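Local coordinates for UDP-glucose 6-dehydrogenase (Pyrobaculum islandicum, PDB 3VTF), which probably catalyses the oxidation of UDP-glucose to UDP-glucuronate, reducing two molecules of NAD+ to NADH for each sugar converted, at residues K238-N243 with L278-S283; V233-K238 with R271-A276. All coordinates share one frame; numbering follows the deposited sequence.

In the fold
Both contacts are built on helix 221-251, the long helix of the central domain, and their centres lie about 7 Å apart. Each pairs a piece of that helix with part of the loop between helices 256-264 and 285-298. Along the chain the segments alternate: 233-238, then 238-243, then 271-276 and 278-283, with Lys-238 common to the two helical pieces. Contact 2 carries the earlier part of the loop, contact 1 the later part, and UDP-glucose touches both. Ala-276 meets Asn-243, which ties the two together. Helix and loop thus build much of the uridine end of the substrate pocket, and both contacts also touch the second subunit.

Contact 1: K238-N243 with L278-S283; sequences KISFAN and LGFGGS. With UPG (uridine-5'-diphosphate-glucose), chain B.
Gly-279 is where the loop 278-283 first meets helix 238-243: its CA lies 3.9 Å from ND2 of Asn-243 and a little farther from CG2 of Ile-239. The amide of Asn-243 has its other end engaged, since OD1 accepts a hydrogen bond from the backbone N of Gly-277, just before the loop segment. Gly-279 O passes beside O2 of UDP-glucose, 3.3 Å away, as a van der Waals neighbour, and takes its hydrogen bond from Arg-427 NH2. Phe-280 comes next and makes the main side-chain contact. With chi1 at 43°, its CG sits between the backbone N and the carbonyl carbon, and the ring presents an edge to the helix. CG2 of Ile-239 meets that edge in the ring plane, 4.0 Å from CD2, and OG of Ser-240 lies near the plane too, 3.5 Å from CE2. That hydroxyl is hydrogen-bonded to Val-309 O on helix 304-328, so its approach to the ring is packing. Ile-239 divides its branches: CG2 goes to the ring edge and near O2 of the ligand, while CG1 and CD1 lie over one face of the uracil, CD1 3.6 Å from N1. From the loop, CB of Phe-280 touches the ribose, 3.2 Å from O4C. Gly-281 then gives its backbone N to O3C of the ribose in a 2.9 Å hydrogen bond that is almost straight, at 176°. Aliphatic helix side chain and glycine-rich loop here line one side of the nucleoside, forming the uridine part of the substrate pocket in this UDP-glucose/GDP-mannose dehydrogenase.

Contact 2: V233-K238 with R271-A276; sequences VFLALK and RHYFGA. With UPG (uridine-5'-diphosphate-glucose), chain B.
Lys-238 starts with CG anti to its carbonyl carbon (chi1 -54°) and then bends at chi3, 34°, which carries CE over one face of the Phe-274 ring and brings NZ to the carbonyl of His-272. CE lies 3.8 Å from the ring centroid, a CH-pi contact, and NZ makes a cation-pi contact over the same face, 26° off the ring normal. The hydrogen bond from NZ to His-272 O is short, 2.7 Å, and runs in the carbonyl plane. NZ also bonds to Gly-270 O and to Arg-268 O of the second subunit, so three backbone carbonyls grip the ammonium group, probably stabilising its charge. Phe-274 is packed by stacking on Phe-260 and by an edge-to-face contact with Phe-234 of the second subunit. One turn back, Leu-235 meets Tyr-273 at a slant, its CB 3.9 Å from CD1 of the tyrosine. The uracil tilts its C5 onto one face of the Tyr-273 ring, 3.5 Å above the plane and over its centre. Arg-268 of the second subunit adds a cation-pi contact, so the subunit interface borders the pocket. The Tyr-273 hydroxyl donates a 2.6 Å hydrogen bond to O1A of the alpha phosphate, which lies in the ring plane at its edge. Gly-275, at the centre of an inverse gamma turn, reads the uracil edge with its backbone: N donates to O4 over 2.9 Å in a bent bond, and O accepts from N3 over 3.0 Å, nearly straight. Such paired main-chain bonds, with an aromatic ring meeting C5, make this the uracil-recognition site of the UDP-glucose pocket.

Contact 1: K238-N243 with L278-S283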
loop_
_atom_site.group_PDB
_atom_site.type_symbol
_atom_site.label_atom_id
_atom_site.label_comp_id
_atom_site.label_asym_id
_atom_site.label_seq_id
_atom_site.Cartn_x
_atom_site.Cartn_y
_atom_site.Cartn_z
ATOM N N LYS A 238 -1.260 -3.172 -4.048
ATOM C CA LYS A 238 -0.246 -2.237 -4.624
ATOM C C LYS A 238 -0.197 -2.369 -6.085
ATOM O O LYS A 238 -0.024 -1.329 -6.748
ATOM C CB LYS A 238 1.181 -2.463 -4.070
ATOM C CG LYS A 238 1.192 -2.422 -2.531
ATOM C CD LYS A 238 2.561 -2.189 -1.790
ATOM C CE LYS A 238 3.571 -1.267 -2.506
ATOM N NZ LYS A 238 4.844 -1.031 -1.664
ATOM N N ILE A 239 -0.194 -3.614 -6.605
ATOM C CA ILE A 239 -0.125 -3.839 -8.046
ATOM C C ILE A 239 -1.363 -3.185 -8.756
ATOM O O ILE A 239 -1.225 -2.484 -9.779
ATOM C CB ILE A 239 -0.075 -5.348 -8.337
ATOM C CG1 ILE A 239 1.242 -5.939 -7.759
ATOM C CG2 ILE A 239 -0.061 -5.636 -9.824
ATOM C CD1 ILE A 239 1.269 -7.460 -7.777
ATOM N N SER A 240 -2.551 -3.438 -8.223
ATOM C CA SER A 240 -3.785 -2.916 -8.852
ATOM C C SER A 240 -3.888 -1.402 -8.725
ATOM O O SER A 240 -4.418 -0.720 -9.637
ATOM C CB SER A 240 -5.028 -3.605 -8.184
ATOM O OG SER A 240 -5.093 -4.888 -8.680
ATOM N N PHE A 241 -3.436 -0.867 -7.591
ATOM C CA PHE A 241 -3.343 0.557 -7.460
ATOM C C PHE A 241 -2.403 1.144 -8.540
ATOM O O PHE A 241 -2.711 2.190 -9.147
ATOM C CB PHE A 241 -2.962 1.011 -6.086
ATOM C CG PHE A 241 -2.954 2.482 -5.923
ATOM C CD1 PHE A 241 -4.151 3.185 -5.918
ATOM C CD2 PHE A 241 -1.783 3.179 -5.854
ATOM C CE1 PHE A 241 -4.210 4.578 -5.743
ATOM C CE2 PHE A 241 -1.781 4.557 -5.666
ATOM C CZ PHE A 241 -2.987 5.289 -5.592
ATOM N N ALA A 242 -1.225 0.533 -8.724
ATOM C CA ALA A 242 -0.268 1.024 -9.773
ATOM C C ALA A 242 -0.967 0.967 -11.159
ATOM O O ALA A 242 -0.737 1.847 -12.003
ATOM C CB ALA A 242 1.024 0.209 -9.781
ATOM N N ASN A 243 -1.845 -0.039 -11.335
ATOM C CA ASN A 243 -2.528 -0.179 -12.630
ATOM C C ASN A 243 -3.617 0.850 -12.770
ATOM O O ASN A 243 -3.769 1.446 -13.818
ATOM C CB ASN A 243 -3.053 -1.605 -12.801
ATOM C CG ASN A 243 -1.929 -2.522 -13.200
ATOM O OD1 ASN A 243 -0.991 -2.066 -13.923
ATOM N ND2 ASN A 243 -2.041 -3.801 -12.868
ATOM N N LEU A 278 0.222 -6.043 -16.854
ATOM C CA LEU A 278 -0.905 -6.935 -17.112
ATOM C C LEU A 278 -1.589 -7.461 -15.876
ATOM O O LEU A 278 -2.646 -8.105 -15.989
ATOM C CB LEU A 278 -0.446 -8.145 -17.930
ATOM C CG LEU A 278 -0.121 -7.954 -19.390
ATOM C CD1 LEU A 278 0.123 -9.382 -19.929
ATOM C CD2 LEU A 278 -1.398 -7.454 -20.030
ATOM N N GLY A 279 -0.992 -7.217 -14.720
ATOM C CA GLY A 279 -1.596 -7.607 -13.412
ATOM C C GLY A 279 -0.933 -8.821 -12.814
ATOM O O GLY A 279 0.082 -9.323 -13.368
ATOM N N PHE A 280 -1.531 -9.389 -11.758
ATOM C CA PHE A 280 -0.834 -10.556 -11.098
ATOM C C PHE A 280 -1.477 -11.852 -11.535
ATOM O O PHE A 280 -2.730 -11.930 -11.666
ATOM C CB PHE A 280 -0.874 -10.379 -9.555
ATOM C CG PHE A 280 -2.254 -9.903 -9.025
ATOM C CD1 PHE A 280 -3.240 -10.841 -8.695
ATOM C CD2 PHE A 280 -2.541 -8.560 -8.834
ATOM C CE1 PHE A 280 -4.479 -10.483 -8.229
ATOM C CE2 PHE A 280 -3.789 -8.149 -8.362
ATOM C CZ PHE A 280 -4.794 -9.131 -8.067
ATOM N N GLY A 281 -0.638 -12.897 -11.748
ATOM C CA GLY A 281 -1.147 -14.223 -11.970
ATOM C C GLY A 281 -0.533 -15.148 -10.895
ATOM O O GLY A 281 -0.217 -14.699 -9.760
ATOM N N GLY A 282 -0.357 -16.410 -11.241
ATOM C CA GLY A 282 0.216 -17.396 -10.280
ATOM C C GLY A 282 -0.926 -18.013 -9.453
ATOM O O GLY A 282 -2.098 -17.579 -9.521
ATOM N N SER A 283 -0.577 -19.019 -8.674
ATOM C CA SER A 283 -1.581 -19.770 -7.926
ATOM C C SER A 283 -1.873 -19.169 -6.596
ATOM O O SER A 283 -2.641 -19.785 -5.859
ATOM C CB SER A 283 -1.182 -21.242 -7.694
ATOM O OG SER A 283 0.050 -21.281 -6.991
HETATM N N1 UPG B . 3.615 -8.686 -10.211
HETATM C C2 UPG B . 3.197 -7.489 -10.864
HETATM N N3 UPG B . 3.752 -6.329 -10.505
HETATM C C4 UPG B . 4.663 -6.289 -9.461
HETATM C C5 UPG B . 5.092 -7.467 -8.755
HETATM C C6 UPG B . 4.484 -8.673 -9.156
HETATM O O2 UPG B . 2.334 -7.502 -11.798
HETATM O O4 UPG B . 5.127 -5.151 -9.115
HETATM C C1C UPG B . 2.923 -9.916 -10.662
HETATM C C2C UPG B . 3.943 -10.967 -11.056
HETATM O O2C UPG B . 4.300 -10.885 -12.434
HETATM C C3C UPG B . 3.187 -12.280 -10.759
HETATM C C4C UPG B . 2.297 -11.938 -9.564
HETATM O O4C UPG B . 2.322 -10.495 -9.481
HETATM O O3C UPG B . 2.266 -12.555 -11.848
HETATM C C5C UPG B . 2.814 -12.512 -8.224
HETATM O O5C UPG B . 4.231 -12.306 -8.183
HETATM P PA UPG B . 5.109 -12.851 -6.850
HETATM O O1A UPG B . 4.652 -12.107 -5.554
HETATM O O2A UPG B . 6.596 -12.957 -7.272
HETATM O O3A UPG B . 4.704 -14.408 -6.927
HETATM P PB UPG B . 4.362 -15.516 -5.765
HETATM O O1B UPG B . 5.398 -16.606 -5.871
HETATM O O2B UPG B . 2.926 -15.811 -6.268
HETATM O O3B UPG B . 4.527 -14.910 -4.300
HETATM C "C1'" UPG B . 3.365 -14.437 -3.552
HETATM C "C2'" UPG B . 3.886 -13.536 -2.454
HETATM C "C3'" UPG B . 4.610 -14.421 -1.410
HETATM C "C4'" UPG B . 3.601 -15.485 -0.918
HETATM C "C5'" UPG B . 3.249 -16.420 -2.144
HETATM C "C6'" UPG B . 2.211 -17.534 -1.885
HETATM O "O2'" UPG B . 4.869 -12.749 -3.234
HETATM O "O3'" UPG B . 5.015 -13.570 -0.356
HETATM O "O4'" UPG B . 4.291 -16.301 0.053
HETATM O "O5'" UPG B . 2.564 -15.504 -3.045
HETATM O "O6'" UPG B . 1.296 -17.117 -0.843
#

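Contact 2: V233-K238 with R271-A276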
loop_
_atom_site.group_PDB
_atom_site.type_symbol
_atom_site.label_atom_id
_atom_site.label_comp_id
_atom_site.label_asym_id
_atom_site.label_seq_id
_atom_site.Cartn_x
_atom_site.Cartn_y
_atom_site.Cartn_z
ATOM N N VAL A 233 -3.061 -9.931 0.058
ATOM C CA VAL A 233 -4.027 -9.001 -0.578
ATOM C C VAL A 233 -3.443 -7.557 -0.665
ATOM O O VAL A 233 -3.688 -6.813 -1.606
ATOM C CB VAL A 233 -5.356 -9.007 0.165
ATOM C CG1 VAL A 233 -6.313 -7.934 -0.427
ATOM C CG2 VAL A 233 -5.934 -10.437 -0.017
ATOM N N PHE A 234 -2.682 -7.166 0.347
ATOM C CA PHE A 234 -2.066 -5.813 0.257
ATOM C C PHE A 234 -1.052 -5.700 -0.884
ATOM O O PHE A 234 -1.044 -4.680 -1.604
ATOM C CB PHE A 234 -1.413 -5.358 1.576
ATOM C CG PHE A 234 -0.885 -3.948 1.517
ATOM C CD1 PHE A 234 -1.766 -2.867 1.559
ATOM C CD2 PHE A 234 0.472 -3.745 1.346
ATOM C CE1 PHE A 234 -1.264 -1.563 1.443
ATOM C CE2 PHE A 234 0.985 -2.446 1.218
ATOM C CZ PHE A 234 0.136 -1.385 1.264
ATOM N N LEU A 235 -0.268 -6.749 -1.114
ATOM C CA LEU A 235 0.630 -6.748 -2.293
ATOM C C LEU A 235 -0.148 -6.680 -3.606
ATOM O O LEU A 235 0.232 -5.951 -4.549
ATOM C CB LEU A 235 1.551 -7.947 -2.284
ATOM C CG LEU A 235 2.547 -7.912 -1.074
ATOM C CD1 LEU A 235 3.151 -9.287 -0.772
ATOM C CD2 LEU A 235 3.669 -6.885 -1.315
ATOM N N ALA A 236 -1.210 -7.480 -3.701
ATOM C CA ALA A 236 -2.066 -7.430 -4.883
ATOM C C ALA A 236 -2.663 -6.031 -5.062
ATOM O O ALA A 236 -2.776 -5.532 -6.196
ATOM C CB ALA A 236 -3.178 -8.526 -4.763
ATOM N N LEU A 237 -3.000 -5.382 -3.933
ATOM C CA LEU A 237 -3.564 -4.049 -3.922
ATOM C C LEU A 237 -2.533 -3.044 -4.458
ATOM O O LEU A 237 -2.910 -2.093 -5.191
ATOM C CB LEU A 237 -4.016 -3.657 -2.482
ATOM C CG LEU A 237 -4.430 -2.256 -2.109
ATOM C CD1 LEU A 237 -5.096 -2.101 -0.718
ATOM C CD2 LEU A 237 -3.162 -1.446 -1.974
ATOM N N LYS A 238 -1.260 -3.172 -4.048
ATOM C CA LYS A 238 -0.246 -2.237 -4.624
ATOM C C LYS A 238 -0.197 -2.369 -6.085
ATOM O O LYS A 238 -0.024 -1.329 -6.748
ATOM C CB LYS A 238 1.181 -2.463 -4.070
ATOM C CG LYS A 238 1.192 -2.422 -2.531
ATOM C CD LYS A 238 2.561 -2.189 -1.790
ATOM C CE LYS A 238 3.571 -1.267 -2.506
ATOM N NZ LYS A 238 4.844 -1.031 -1.664
ATOM N N ARG A 271 8.891 0.729 -1.563
ATOM C CA ARG A 271 9.069 1.077 -3.023
ATOM C C ARG A 271 8.722 -0.059 -3.980
ATOM O O ARG A 271 8.462 0.134 -5.178
ATOM C CB ARG A 271 10.488 1.617 -3.277
ATOM C CG ARG A 271 11.543 0.600 -2.955
ATOM C CD ARG A 271 12.893 1.349 -2.773
ATOM N NE ARG A 271 13.892 0.380 -2.309
ATOM C CZ ARG A 271 14.504 -0.520 -3.093
ATOM N NH1 ARG A 271 14.265 -0.556 -4.401
ATOM N NH2 ARG A 271 15.362 -1.399 -2.574
ATOM N N HIS A 272 8.577 -1.256 -3.450
ATOM C CA HIS A 272 8.348 -2.395 -4.324
ATOM C C HIS A 272 6.870 -2.701 -4.559
ATOM O O HIS A 272 6.009 -2.367 -3.701
ATOM C CB HIS A 272 8.942 -3.602 -3.591
ATOM C CG HIS A 272 10.374 -3.412 -3.162
ATOM N ND1 HIS A 272 11.388 -3.398 -4.049
ATOM C CD2 HIS A 272 10.948 -3.270 -1.899
ATOM C CE1 HIS A 272 12.561 -3.267 -3.388
ATOM N NE2 HIS A 272 12.284 -3.208 -2.075
ATOM N N TYR A 273 6.632 -3.446 -5.615
ATOM C CA TYR A 273 5.306 -4.014 -6.032
ATOM C C TYR A 273 4.398 -2.934 -6.589
ATOM O O TYR A 273 3.183 -3.095 -6.582
ATOM C CB TYR A 273 4.619 -4.873 -4.904
ATOM C CG TYR A 273 5.045 -6.306 -5.026
ATOM C CD1 TYR A 273 4.107 -7.326 -5.190
ATOM C CD2 TYR A 273 6.393 -6.635 -5.078
ATOM C CE1 TYR A 273 4.527 -8.658 -5.321
ATOM C CE2 TYR A 273 6.819 -7.932 -5.286
ATOM C CZ TYR A 273 5.893 -8.925 -5.394
ATOM O OH TYR A 273 6.361 -10.193 -5.458
ATOM N N PHE A 274 5.008 -1.845 -7.119
ATOM C CA PHE A 274 4.195 -0.918 -7.941
ATOM C C PHE A 274 4.510 -1.161 -9.425
ATOM O O PHE A 274 4.435 -0.227 -10.222
ATOM C CB PHE A 274 4.534 0.548 -7.588
ATOM C CG PHE A 274 4.033 1.003 -6.272
ATOM C CD1 PHE A 274 2.624 0.881 -5.937
ATOM C CD2 PHE A 274 4.857 1.649 -5.388
ATOM C CE1 PHE A 274 2.114 1.361 -4.780
ATOM C CE2 PHE A 274 4.335 2.130 -4.203
ATOM C CZ PHE A 274 2.971 2.041 -3.898
ATOM N N GLY A 275 4.736 -2.412 -9.821
ATOM C CA GLY A 275 4.993 -2.702 -11.213
ATOM C C GLY A 275 3.699 -2.839 -12.013
ATOM O O GLY A 275 3.156 -3.952 -12.195
ATOM N N ALA A 276 3.246 -1.703 -12.540
ATOM C CA ALA A 276 2.029 -1.654 -13.329
ATOM C C ALA A 276 2.241 -2.556 -14.537
ATOM O O ALA A 276 3.368 -2.822 -14.942
ATOM C CB ALA A 276 1.841 -0.211 -13.793
HETATM N N1 UPG B . 3.615 -8.686 -10.211
HETATM C C2 UPG B . 3.197 -7.489 -10.864
HETATM N N3 UPG B . 3.752 -6.329 -10.505
HETATM C C4 UPG B . 4.663 -6.289 -9.461
HETATM C C5 UPG B . 5.092 -7.467 -8.755
HETATM C C6 UPG B . 4.484 -8.673 -9.156
HETATM O O2 UPG B . 2.334 -7.502 -11.798
HETATM O O4 UPG B . 5.127 -5.151 -9.115
HETATM C C1C UPG B . 2.923 -9.916 -10.662
HETATM C C2C UPG B . 3.943 -10.967 -11.056
HETATM O O2C UPG B . 4.300 -10.885 -12.434
HETATM C C3C UPG B . 3.187 -12.280 -10.759
HETATM C C4C UPG B . 2.297 -11.938 -9.564
HETATM O O4C UPG B . 2.322 -10.495 -9.481
HETATM O O3C UPG B . 2.266 -12.555 -11.848
HETATM C C5C UPG B . 2.814 -12.512 -8.224
HETATM O O5C UPG B . 4.231 -12.306 -8.183
HETATM P PA UPG B . 5.109 -12.851 -6.850
HETATM O O1A UPG B . 4.652 -12.107 -5.554
HETATM O O2A UPG B . 6.596 -12.957 -7.272
HETATM O O3A UPG B . 4.704 -14.408 -6.927
HETATM P PB UPG B . 4.362 -15.516 -5.765
HETATM O O1B UPG B . 5.398 -16.606 -5.871
HETATM O O2B UPG B . 2.926 -15.811 -6.268
HETATM O O3B UPG B . 4.527 -14.910 -4.300
HETATM C "C1'" UPG B . 3.365 -14.437 -3.552
HETATM C "C2'" UPG B . 3.886 -13.536 -2.454
HETATM C "C3'" UPG B . 4.610 -14.421 -1.410
HETATM C "C4'" UPG B . 3.601 -15.485 -0.918
HETATM C "C5'" UPG B . 3.249 -16.420 -2.144
HETATM C "C6'" UPG B . 2.211 -17.534 -1.885
HETATM O "O2'" UPG B . 4.869 -12.749 -3.234
HETATM O "O3'" UPG B . 5.015 -13.570 -0.356
HETATM O "O4'" UPG B . 4.291 -16.301 0.053
HETATM O "O5'" UPG B . 2.564 -15.504 -3.045
HETATM O "O6'" UPG B . 1.296 -17.117 -0.843
#